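Local coordinates for SusD/RagB family nutrient-binding outer membrane lipoprotein (Bacteroides vulgatus, PDB 4F7A) that probably binds glycans, perhaps mucin O-glycans, at the cell surface as a SusD-like outer-membrane lipoprotein with a TPR-like helical fold, at residues T150-E153 with A154-F158; I468-L471 with P472-Q475; Q484-N487 with L488-L492; G499-L502 with W503-G507. All coordinates share one frame; numbering follows the deposited sequence.

Interaction 1. Residues T150-E153 with A154-F158; sequences TQEE and AYKAF
A capping box opens helix 151-174, and the first helical turn joins Thr150-Glu153 to Ala154-Phe158. Thr150 is the N-cap: Glu153 N donates to Thr150 OG1 (3.1 Å), and in return Thr150 N donates to Glu153 OE1 (3.0 Å), which it meets from above the carboxylate plane. Glu153 CG lies beside its own backbone N (chi1 -74°), which turns the carboxylate back toward Thr150 N. The backbone bonds then follow an i to i+4 pattern, beginning with Ala154 N to Thr150 O (2.9 Å, N-H...O 160°) and running through Ala157 N to Glu153 O. On another side of the helix, Glu152 and Lys156 run alongside each other as extended chains. Their salt bridge is loose, with Glu152 OE2 3.4 Å from Lys156 NZ, and any bond in it is weak; Glu152 CG lies alongside the Lys156 CE methylene, 4.0 Å away. Gln151 and Tyr155 point the same way as well, Gln151 CG resting 3.8 Å from Tyr155 CD1, with the amide and ring planes 76° apart. Gln151 O meets the edge of that ring in its plane, while Phe158 CD2 sits over the centre of one face. The polar ends of this pair bond elsewhere: Gln151 NE2 to Thr129 and Gln151 OE1 to Trp504 N, Tyr155 OH to Asp130. The helix start is thereby fastened to helix 111-132 and to the C-terminal loop. Reciprocal side-chain-to-backbone bonds between N-cap and N3 are the defining mark of the capping box at a helix N-terminus.

Interaction 2. Residues I468-L471 with P472-Q475; sequences IRRL and PFSQ
Arg470 NH2 sits over the centre of the Phe473 ring, 3.3 Å above its plane, while also donating to Tyr132 O; NH1 of the same guanidinium makes a salt bridge to Asp496 and a further bond to Asn497 O. The ring contact is a cation-pi interaction: Arg470 CZ lies 4.5 Å from the Phe473 centroid, only 11° off the ring normal. The two planes are 65° apart, so the guanidinium does not stack flat but leads with one nitrogen. All six ring carbons are nearly equidistant from that nitrogen, from Phe473 CZ at 3.4 Å to Phe473 CG at 3.7 Å. The route there is bent: Arg470 CG stands between the backbone N and the carbonyl carbon (chi1 66°), and a bend at chi3 brings the head forward past Pro472, whose CA lies 3.7 Å from Arg470 NH1. Leu471 packs against the proline ring, with Leu471 CB 3.7 Å from Pro472 CD. The buried positive charge is thus met by a carboxylate, carbonyl oxygens and a pi face together. Beyond the ring, Ser474 N-caps helix 475-480. The segment as a whole runs between helices: Leu471 meets helices 54-57 and 111-132, whereas Arg470 and Phe473 lie against helix 482-492, Arg470 on Leu492 and Phe473 on Leu488.

Interaction 3. Residues Q484-N487 with L488-L492; sequences QYKN and LCTAL
The backbone of 484-492 is regular alpha-helix, with i to i+4 bonds from Leu488 N to Gln484 O (2.8 Å) through Ala491 N to Asn487 O (3.0 Å). On one side of it, Cys489 SG lies over a face of the Tyr485 ring, 3.8 Å from the centroid and 22° off the ring normal. The sulfur is shifted toward the phenol end, so its nearest ring atom is Tyr485 CZ at 3.5 Å. Two torsions produce this overlap: Tyr485 CG is anti to its backbone N (chi1 178°), whereas Cys489 SG lies beside its own N (chi1 -72°), pointing back along the helix. Tyr485 OH is bonded to Asp496, which fixes the far end of the ring. A serine at Tyr485 would probably deprive the Cys489 sulfur of its aromatic face and leave Asp496 without the phenol hydroxyl. On another side, Leu488 CD1 reaches 4.1 Å from Gln484 CG, the two chains slanting across each other; the amide beyond that methylene bonds Ser147 through Gln484 OE1. Round the more exposed side, a water donates to Asn487 OD1 (2.9 Å) and is hydrogen-bonded to Thr490 OG1 (2.7 Å), bridging residues three apart; Thr490 OG1 also stands 3.1 Å from Lys486 O. Leu488 turns inward to Val148, and Tyr485 touches Ala478 of helix 475-480. A sulfur-aromatic pair spaced i to i+4, as here, is a local motif of an alpha-helix, in this case on helix 482-492 near the protein surface.

Interaction 4. Residues G499-L502 with W503-G507; sequences GTRL and WWDTG
Leu502, Arg501 and Asp505 carry most of this contact. Leu502 O accepts from Asp505 N at 3.0 Å, closing a type I beta turn over Trp503 and Trp504; the N-H approaches from well above the carbonyl plane, 56° out of it. Leu502 CD1 lies 4.0 Å from Trp504 CZ2, the two side chains running the same way. Arg501 and Asp505 meet at about a right angle, their flat groups 85° apart. Arg501 NH1 binds Asp505 OD1 on its syn side, tilted out of the carboxylate plane, at 2.9 Å, and Asp505 OD2 only weakly. Asp505 CG is anti to the backbone N (chi1 177°), which carries the carboxylate away from the turn and toward Arg501; there a water donates to Asp505 OD2 and accepts from Leu502 N (2.8 Å). Asp505 OD2 also pairs with Arg469. Gly507 CA covers a face of the Arg501 guanidinium, 3.4 Å from Arg501 NH1; a beta carbon there would be tight. With an alanine for Arg501, Asp505 would probably lose one of its two arginine partners and a gap open beside Gly507 CA. The whole is a type I beta turn braced by a salt bridge between its flank and its last residue.

Interaction 2 is the buried member, interactions 1 and 4 are partly buried, and interaction 3 lies at the surface. Interactions 1 and 3 are helical, each built on i to i+4 backbone bonds, and they meet at Thr150 CG2 and Ala491 CB, 3.9 Å apart; interactions 2 and 4 are irregular chain held by arginines. The ion pairs differ: interaction 1 has a loose one on its exposed side, whereas a tight one, Arg469 NH1 to Asp505 OD2 at 2.7 Å, joins interactions 2 and 4. Interaction 3 relies on a sulfur-aromatic contact and a water bridge. Residues 499-507 touch helix 151-174, Glu152 CG lying 3.5 Å from Trp503 CZ2, and helix 482-492 through Leu492 on Leu502.

Interaction 1. Residues T150-E153 with A154-F158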
# COMPACT_ATOMS: atom_id res chain seq x y z
N THR A 150 11.29 10.15 -14.40
CA THR A 150 10.79 10.93 -13.25
C THR A 150 9.50 10.27 -12.77
O THR A 150 8.87 9.50 -13.51
CB THR A 150 10.50 12.40 -13.62
OG1 THR A 150 9.38 12.43 -14.50
CG2 THR A 150 11.73 13.09 -14.31
N GLN A 151 9.09 10.53 -11.53
CA GLN A 151 7.84 9.96 -11.05
C GLN A 151 6.66 10.37 -11.93
O GLN A 151 5.76 9.55 -12.17
CB GLN A 151 7.56 10.35 -9.60
CG GLN A 151 6.29 9.73 -9.02
CD GLN A 151 6.20 9.94 -7.51
OE1 GLN A 151 5.85 11.04 -7.07
NE2 GLN A 151 6.47 8.87 -6.72
N GLU A 152 6.65 11.62 -12.39
CA GLU A 152 5.58 12.09 -13.28
C GLU A 152 5.52 11.24 -14.56
O GLU A 152 4.46 10.84 -15.00
CB GLU A 152 5.80 13.56 -13.65
CG GLU A 152 4.73 14.14 -14.58
CD GLU A 152 4.90 15.63 -14.81
OE1 GLU A 152 5.97 16.17 -14.51
OE2 GLU A 152 3.95 16.26 -15.29
N GLU A 153 6.68 10.97 -15.13
CA GLU A 153 6.76 10.16 -16.34
C GLU A 153 6.33 8.72 -16.07
O GLU A 153 5.69 8.10 -16.94
CB GLU A 153 8.18 10.17 -16.90
CG GLU A 153 8.50 11.51 -17.58
CD GLU A 153 10.02 11.78 -17.73
OE1 GLU A 153 10.89 11.03 -17.24
OE2 GLU A 153 10.34 12.80 -18.35
N ALA A 154 6.70 8.18 -14.91
CA ALA A 154 6.27 6.82 -14.54
C ALA A 154 4.76 6.76 -14.42
O ALA A 154 4.12 5.84 -14.93
CB ALA A 154 6.95 6.36 -13.24
N TYR A 155 4.17 7.74 -13.71
CA TYR A 155 2.69 7.81 -13.59
C TYR A 155 1.99 7.90 -14.96
O TYR A 155 1.02 7.19 -15.24
CB TYR A 155 2.25 8.95 -12.64
CG TYR A 155 2.05 8.39 -11.24
CD1 TYR A 155 3.14 8.09 -10.42
CD2 TYR A 155 0.79 8.14 -10.75
CE1 TYR A 155 2.96 7.54 -9.14
CE2 TYR A 155 0.60 7.61 -9.46
CZ TYR A 155 1.69 7.29 -8.67
OH TYR A 155 1.48 6.73 -7.42
N LYS A 156 2.51 8.75 -15.83
CA LYS A 156 1.94 8.86 -17.16
C LYS A 156 2.07 7.51 -17.88
O LYS A 156 1.14 7.08 -18.55
CB LYS A 156 2.58 10.01 -17.94
CG LYS A 156 2.08 11.36 -17.40
CD LYS A 156 2.61 12.58 -18.16
CE LYS A 156 2.02 13.87 -17.55
NZ LYS A 156 2.54 15.10 -18.21
N ALA A 157 3.20 6.83 -17.74
CA ALA A 157 3.35 5.51 -18.37
C ALA A 157 2.35 4.51 -17.76
O ALA A 157 1.77 3.67 -18.48
CB ALA A 157 4.79 5.00 -18.27
N PHE A 158 2.11 4.59 -16.45
CA PHE A 158 1.12 3.70 -15.82
C PHE A 158 -0.26 3.91 -16.43
O PHE A 158 -0.96 2.94 -16.76
CB PHE A 158 0.98 3.93 -14.32
CG PHE A 158 2.21 3.70 -13.53
CD1 PHE A 158 3.19 2.82 -13.93
CD2 PHE A 158 2.35 4.33 -12.30
CE1 PHE A 158 4.31 2.62 -13.16
CE2 PHE A 158 3.45 4.13 -11.54
CZ PHE A 158 4.44 3.27 -11.97

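Interaction 2. Residues I468-L471 with P472-Q475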
# COMPACT_ATOMS: atom_id res chain seq x y z
N ILE A 468 8.95 11.23 7.58
CA ILE A 468 9.65 10.60 6.47
C ILE A 468 8.81 10.70 5.18
O ILE A 468 7.57 10.51 5.20
CB ILE A 468 10.07 9.14 6.83
CG1 ILE A 468 10.90 8.53 5.71
CG2 ILE A 468 8.85 8.23 7.17
CD1 ILE A 468 11.54 7.15 6.10
N ARG A 469 9.48 11.04 4.08
CA ARG A 469 8.82 11.33 2.81
C ARG A 469 8.99 10.23 1.76
O ARG A 469 8.25 10.18 0.78
CB ARG A 469 9.38 12.62 2.22
CG ARG A 469 9.19 13.89 3.04
CD ARG A 469 7.71 14.32 3.10
NE ARG A 469 6.99 13.70 4.21
CZ ARG A 469 5.67 13.49 4.25
NH1 ARG A 469 4.92 13.75 3.18
NH2 ARG A 469 5.11 12.98 5.36
N ARG A 470 10.02 9.40 1.93
CA ARG A 470 10.42 8.41 0.94
C ARG A 470 11.53 7.57 1.53
O ARG A 470 12.08 7.88 2.58
CB ARG A 470 10.94 9.09 -0.34
CG ARG A 470 12.25 9.89 -0.14
CD ARG A 470 12.69 10.59 -1.38
NE ARG A 470 13.26 9.71 -2.39
CZ ARG A 470 14.54 9.34 -2.47
NH1 ARG A 470 15.45 9.77 -1.59
NH2 ARG A 470 14.93 8.54 -3.47
N LEU A 471 11.89 6.52 0.81
CA LEU A 471 13.12 5.78 1.10
C LEU A 471 14.21 6.20 0.13
O LEU A 471 13.94 6.49 -1.05
CB LEU A 471 12.89 4.27 1.00
CG LEU A 471 11.84 3.68 1.95
CD1 LEU A 471 11.86 2.13 1.84
CD2 LEU A 471 12.03 4.16 3.41
N PRO A 472 15.46 6.23 0.60
CA PRO A 472 16.56 6.52 -0.34
C PRO A 472 16.70 5.47 -1.43
O PRO A 472 16.29 4.34 -1.24
CB PRO A 472 17.81 6.52 0.55
CG PRO A 472 17.28 6.74 1.94
CD PRO A 472 15.94 6.03 1.97
N PHE A 473 17.29 5.86 -2.55
CA PHE A 473 17.56 4.92 -3.62
C PHE A 473 18.45 3.75 -3.16
O PHE A 473 19.21 3.85 -2.18
CB PHE A 473 18.23 5.63 -4.81
CG PHE A 473 17.39 6.67 -5.46
CD1 PHE A 473 16.19 6.34 -6.06
CD2 PHE A 473 17.85 7.99 -5.56
CE1 PHE A 473 15.43 7.28 -6.68
CE2 PHE A 473 17.09 8.95 -6.18
CZ PHE A 473 15.86 8.58 -6.75
N SER A 474 18.33 2.63 -3.85
CA SER A 474 19.14 1.46 -3.53
C SER A 474 20.61 1.72 -3.75
O SER A 474 21.02 1.93 -4.91
CB SER A 474 18.74 0.28 -4.40
OG SER A 474 19.66 -0.79 -4.21
N GLN A 475 21.42 1.65 -2.68
CA GLN A 475 22.87 1.72 -2.84
C GLN A 475 23.45 0.47 -3.49
O GLN A 475 24.52 0.55 -4.07
CB GLN A 475 23.58 2.05 -1.53
CG GLN A 475 23.46 3.53 -1.15
CD GLN A 475 24.08 4.45 -2.19
OE1 GLN A 475 25.25 4.30 -2.58
NE2 GLN A 475 23.30 5.43 -2.64

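Interaction 3. Residues Q484-N487 with L488-L492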
# COMPACT_ATOMS: atom_id res chain seq x y z
N GLN A 484 23.46 5.63 -13.52
CA GLN A 484 22.03 5.58 -13.25
C GLN A 484 21.66 6.24 -11.91
O GLN A 484 20.64 6.92 -11.82
CB GLN A 484 21.51 4.15 -13.27
CG GLN A 484 20.03 4.04 -12.98
CD GLN A 484 19.50 2.70 -13.35
OE1 GLN A 484 19.15 2.47 -14.52
NE2 GLN A 484 19.50 1.78 -12.39
N TYR A 485 22.48 6.02 -10.89
CA TYR A 485 22.23 6.65 -9.59
C TYR A 485 22.22 8.18 -9.73
O TYR A 485 21.34 8.86 -9.18
CB TYR A 485 23.27 6.22 -8.57
CG TYR A 485 23.08 6.89 -7.24
CD1 TYR A 485 21.96 6.60 -6.47
CD2 TYR A 485 23.98 7.84 -6.78
CE1 TYR A 485 21.75 7.23 -5.24
CE2 TYR A 485 23.78 8.49 -5.53
CZ TYR A 485 22.65 8.17 -4.78
OH TYR A 485 22.43 8.79 -3.55
N LYS A 486 23.19 8.72 -10.48
CA LYS A 486 23.21 10.16 -10.74
C LYS A 486 21.91 10.59 -11.44
O LYS A 486 21.31 11.61 -11.07
CB LYS A 486 24.41 10.56 -11.59
CG LYS A 486 24.37 12.06 -11.99
CD LYS A 486 25.46 12.44 -12.95
CE LYS A 486 25.31 11.75 -14.31
NZ LYS A 486 26.32 12.28 -15.30
N ASN A 487 21.48 9.82 -12.44
CA ASN A 487 20.23 10.12 -13.15
C ASN A 487 18.97 10.05 -12.30
O ASN A 487 18.03 10.84 -12.51
CB ASN A 487 20.06 9.23 -14.38
CG ASN A 487 21.10 9.51 -15.45
OD1 ASN A 487 21.68 10.61 -15.47
ND2 ASN A 487 21.36 8.52 -16.32
N LEU A 488 18.94 9.09 -11.37
CA LEU A 488 17.85 8.97 -10.42
C LEU A 488 17.81 10.20 -9.50
O LEU A 488 16.74 10.77 -9.27
CB LEU A 488 17.99 7.69 -9.60
CG LEU A 488 17.67 6.38 -10.31
CD1 LEU A 488 18.21 5.19 -9.48
CD2 LEU A 488 16.14 6.24 -10.54
N CYS A 489 18.97 10.60 -8.99
CA CYS A 489 19.10 11.80 -8.19
C CYS A 489 18.65 13.08 -8.90
O CYS A 489 17.89 13.88 -8.32
CB CYS A 489 20.53 11.96 -7.68
SG CYS A 489 20.92 10.73 -6.39
N THR A 490 19.10 13.26 -10.14
CA THR A 490 18.62 14.36 -10.99
C THR A 490 17.10 14.36 -11.14
O THR A 490 16.45 15.41 -10.96
CB THR A 490 19.29 14.32 -12.36
OG1 THR A 490 20.71 14.40 -12.16
CG2 THR A 490 18.81 15.49 -13.29
N ALA A 491 16.52 13.20 -11.41
CA ALA A 491 15.06 13.07 -11.57
C ALA A 491 14.31 13.34 -10.27
O ALA A 491 13.17 13.76 -10.30
CB ALA A 491 14.67 11.66 -12.12
N LEU A 492 14.94 13.09 -9.13
CA LEU A 492 14.31 13.33 -7.84
C LEU A 492 14.12 14.81 -7.55
O LEU A 492 13.15 15.21 -6.87
CB LEU A 492 15.12 12.72 -6.73
CG LEU A 492 14.64 12.80 -5.29
CD1 LEU A 492 13.28 12.09 -5.14
CD2 LEU A 492 15.70 12.20 -4.40
O HOH W 1 21.56 13.31 -14.50

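Interaction 4. Residues G499-L502 with W503-G507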
# COMPACT_ATOMS: atom_id res chain seq x y z
N GLY A 499 13.99 12.85 3.57
CA GLY A 499 13.25 14.10 3.75
C GLY A 499 12.79 14.78 2.47
O GLY A 499 12.09 15.80 2.51
N THR A 500 13.19 14.25 1.32
CA THR A 500 12.81 14.85 0.05
C THR A 500 11.42 14.38 -0.42
O THR A 500 11.18 13.19 -0.57
CB THR A 500 13.84 14.52 -1.02
OG1 THR A 500 15.07 15.15 -0.65
CG2 THR A 500 13.38 15.01 -2.39
N ARG A 501 10.52 15.33 -0.66
CA ARG A 501 9.19 15.02 -1.11
C ARG A 501 9.18 14.42 -2.52
O ARG A 501 9.85 14.93 -3.45
CB ARG A 501 8.28 16.27 -1.10
CG ARG A 501 7.99 16.82 0.27
CD ARG A 501 6.98 17.94 0.19
NE ARG A 501 6.88 18.67 1.45
CZ ARG A 501 6.14 18.30 2.49
NH1 ARG A 501 5.40 17.19 2.48
NH2 ARG A 501 6.14 19.07 3.57
N LEU A 502 8.35 13.40 -2.70
CA LEU A 502 8.09 12.86 -4.03
C LEU A 502 7.20 13.81 -4.83
O LEU A 502 6.59 14.71 -4.26
CB LEU A 502 7.49 11.47 -3.93
CG LEU A 502 8.39 10.48 -3.18
CD1 LEU A 502 7.77 9.09 -3.19
CD2 LEU A 502 9.82 10.49 -3.79
N TRP A 503 7.18 13.62 -6.15
CA TRP A 503 6.44 14.49 -7.05
C TRP A 503 4.97 14.68 -6.63
O TRP A 503 4.46 15.81 -6.62
CB TRP A 503 6.53 13.95 -8.49
CG TRP A 503 5.62 14.63 -9.50
CD1 TRP A 503 5.75 15.89 -10.04
CD2 TRP A 503 4.44 14.07 -10.08
NE1 TRP A 503 4.73 16.13 -10.93
CE2 TRP A 503 3.91 15.03 -10.97
CE3 TRP A 503 3.80 12.83 -9.97
CZ2 TRP A 503 2.76 14.78 -11.74
CZ3 TRP A 503 2.64 12.60 -10.71
CH2 TRP A 503 2.14 13.57 -11.59
N TRP A 504 4.29 13.60 -6.25
CA TRP A 504 2.87 13.71 -5.85
C TRP A 504 2.60 14.27 -4.47
O TRP A 504 1.44 14.51 -4.13
CB TRP A 504 2.10 12.40 -6.04
CG TRP A 504 2.70 11.12 -5.49
CD1 TRP A 504 3.05 10.03 -6.24
CD2 TRP A 504 2.93 10.75 -4.12
NE1 TRP A 504 3.50 9.02 -5.43
CE2 TRP A 504 3.45 9.44 -4.13
CE3 TRP A 504 2.76 11.39 -2.91
CZ2 TRP A 504 3.77 8.76 -2.96
CZ3 TRP A 504 3.09 10.75 -1.76
CH2 TRP A 504 3.61 9.44 -1.78
N ASP A 505 3.66 14.53 -3.73
CA ASP A 505 3.62 15.05 -2.36
C ASP A 505 3.89 16.55 -2.44
O ASP A 505 5.04 16.97 -2.60
CB ASP A 505 4.69 14.33 -1.52
CG ASP A 505 4.81 14.84 -0.10
OD1 ASP A 505 4.07 15.79 0.28
OD2 ASP A 505 5.64 14.28 0.64
N THR A 506 2.83 17.34 -2.36
CA THR A 506 2.94 18.81 -2.45
C THR A 506 3.03 19.45 -1.07
O THR A 506 3.23 20.65 -0.96
CB THR A 506 1.73 19.41 -3.17
OG1 THR A 506 0.54 19.07 -2.44
CG2 THR A 506 1.63 18.86 -4.59
N GLY A 507 2.83 18.68 -0.02
CA GLY A 507 2.86 19.22 1.33
C GLY A 507 1.53 19.80 1.77
O GLY A 507 1.41 20.26 2.90
O HOH W 2 6.93 12.22 -0.53